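Local coordinates for protein motility-associated killing factor MakB (Vibrio cholerae serotype O1, PDB 6W1W) that probably acts as one component of a three-component cytotoxin whose structure resembles the alpha-pore-forming toxins, at residues L218-V221 and G222-A225. Numbering follows the deposited sequence.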
ATOM      1  N   LEU A 218       4.399   1.188 -10.388  1.00114.41           N
ATOM      2  CA  LEU A 218       5.846   1.135 -10.246  1.00 97.52           C
ATOM      3  C   LEU A 218       6.323   2.497  -9.762  1.00 87.29           C
ATOM      4  O   LEU A 218       5.904   3.530 -10.297  1.00 91.58           O
ATOM      5  CB  LEU A 218       6.507   0.758 -11.578  1.00 94.83           C
ATOM      6  CG  LEU A 218       8.030   0.609 -11.624  1.00 99.80           C
ATOM      7  CD1 LEU A 218       8.485  -0.623 -10.861  1.00 80.66           C
ATOM      8  CD2 LEU A 218       8.511   0.565 -13.069  1.00 98.58           C
ATOM      9  N   PHE A 219       7.176   2.505  -8.741  1.00 79.87           N
ATOM     10  CA  PHE A 219       7.668   3.745  -8.150  1.00 88.94           C
ATOM     11  C   PHE A 219       9.099   4.018  -8.621  1.00 98.67           C
ATOM     12  O   PHE A 219      10.010   3.227  -8.352  1.00 88.70           O
ATOM     13  CB  PHE A 219       7.600   3.681  -6.622  1.00 92.03           C
ATOM     14  CG  PHE A 219       6.203   3.747  -6.073  1.00109.01           C
ATOM     15  CD1 PHE A 219       5.873   3.075  -4.905  1.00128.70           C
ATOM     16  CD2 PHE A 219       5.219   4.486  -6.715  1.00113.88           C
ATOM     17  CE1 PHE A 219       4.585   3.131  -4.392  1.00131.15           C
ATOM     18  CE2 PHE A 219       3.927   4.546  -6.207  1.00114.08           C
ATOM     19  CZ  PHE A 219       3.611   3.869  -5.046  1.00124.38           C
ATOM     20  N   THR A 220       9.294   5.142  -9.310  1.00 88.09           N
ATOM     21  CA  THR A 220      10.607   5.560  -9.781  1.00108.75           C
ATOM     22  C   THR A 220      10.961   6.916  -9.181  1.00126.61           C
ATOM     23  O   THR A 220      10.084   7.748  -8.936  1.00126.13           O
ATOM     24  CB  THR A 220      10.658   5.635 -11.317  1.00104.30           C
ATOM     25  OG1 THR A 220       9.693   6.585 -11.788  1.00113.65           O
ATOM     26  CG2 THR A 220      10.364   4.273 -11.929  1.00 95.90           C
ATOM     27  N   VAL A 221      12.259   7.138  -8.951  1.00143.26           N
ATOM     28  CA  VAL A 221      12.692   8.333  -8.230  1.00129.27           C
ATOM     29  C   VAL A 221      12.842   9.524  -9.170  1.00117.93           C
ATOM     30  O   VAL A 221      12.360  10.622  -8.872  1.00112.93           O
ATOM     31  CB  VAL A 221      13.995   8.052  -7.459  1.00127.06           C
ATOM     32  CG1 VAL A 221      13.681   7.459  -6.099  1.00126.28           C
ATOM     33  CG2 VAL A 221      14.901   7.124  -8.260  1.00130.40           C
ATOM     34  N   GLY A 222      13.515   9.341 -10.304  1.00101.53           N
ATOM     35  CA  GLY A 222      13.787  10.459 -11.186  1.00 93.65           C
ATOM     36  C   GLY A 222      13.618  10.163 -12.663  1.00108.32           C
ATOM     37  O   GLY A 222      13.277  11.055 -13.446  1.00100.63           O
ATOM     38  N   TYR A 223      13.863   8.920 -13.063  1.00110.26           N
ATOM     39  CA  TYR A 223      13.691   8.527 -14.450  1.00 94.54           C
ATOM     40  C   TYR A 223      12.257   8.058 -14.691  1.00103.01           C
ATOM     41  O   TYR A 223      11.436   7.981 -13.774  1.00109.57           O
ATOM     42  CB  TYR A 223      14.702   7.447 -14.827  1.00 93.53           C
ATOM     43  CG  TYR A 223      14.964   6.413 -13.757  1.00 93.03           C
ATOM     44  CD1 TYR A 223      15.929   6.624 -12.778  1.00 94.17           C
ATOM     45  CD2 TYR A 223      14.272   5.214 -13.745  1.00 89.73           C
ATOM     46  CE1 TYR A 223      16.182   5.673 -11.810  1.00102.69           C
ATOM     47  CE2 TYR A 223      14.520   4.257 -12.784  1.00 90.18           C
ATOM     48  CZ  TYR A 223      15.473   4.491 -11.817  1.00104.95           C
ATOM     49  OH  TYR A 223      15.714   3.534 -10.856  1.00113.00           O
ATOM     50  N   SER A 224      11.947   7.745 -15.945  1.00109.33           N
ATOM     51  CA  SER A 224      10.622   7.268 -16.308  1.00103.24           C
ATOM     52  C   SER A 224      10.526   5.761 -16.101  1.00111.03           C
ATOM     53  O   SER A 224      11.532   5.046 -16.083  1.00110.00           O
ATOM     54  CB  SER A 224      10.294   7.613 -17.764  1.00111.28           C
ATOM     55  OG  SER A 224      10.871   6.683 -18.663  1.00114.87           O
ATOM     56  N   ALA A 225       9.290   5.282 -15.941  1.00 95.39           N
ATOM     57  CA  ALA A 225       9.081   3.852 -15.755  1.00 86.84           C
ATOM     58  C   ALA A 225       9.414   3.070 -17.019  1.00 96.49           C
ATOM     59  O   ALA A 225       9.951   1.959 -16.933  1.00 83.64           O
ATOM     60  CB  ALA A 225       7.644   3.584 -15.321  1.00 88.83           C
TER
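T220 and Y223 close this turn: the threonine hydroxyl OG1 donates a hydrogen bond of 3.0 Å to the backbone O of Y223. The chain is leaving strand 209-220, an outermost strand of the mixed sheet, and swings back on itself before helix 225-230; end to end, L218-V221 and G222-A225 run nearly antiparallel. T220 sits inside the bend. Its chi1 of 60° places OG1 between its own backbone N and carbonyl carbon, facing the returning chain, and leaves CG2 anti to the carbonyl carbon, beside the backbone N. The bond meets the Y223 carbonyl fairly straight, with a C=O...OG1 angle of 156°, although the hydroxyl is tilted somewhat from the carbonyl plane. CG2, the methyl branch, goes to the start of the helix, 4.1 Å from A225 CA, and also approaches the Y223 ring obliquely, 4.2 Å from CE2.

V221 and G222 form the outer part of the bend, where G222 brings only backbone. With chi1 at -86°, CG2 of V221 lies between its own backbone N and carbonyl carbon, 3.3 Å from G222 N. The V221 side chain lies beside that of Y223 and points the same way, its CG2 4.0 Å from CE1 of the ring. Further down, L218 reaches across with CD2, which stops 3.9 Å from A225 CB; the same leucine touches T228 and I229 of the helix and V197 of the neighbouring strand. S224 takes the N-cap position, its OG hydrogen-bonded to the backbone N of S227.

The turn thus joins an edge strand to a short helix with one side-chain-to-backbone bond, flanked by two apolar side-chain contacts, V221 with Y223 and L218 with A225. That bond satisfies the hydroxyl of a buried threonine and ties the returning backbone to the strand end, while the leucine's contacts probably help hold the start of the helix against the strand.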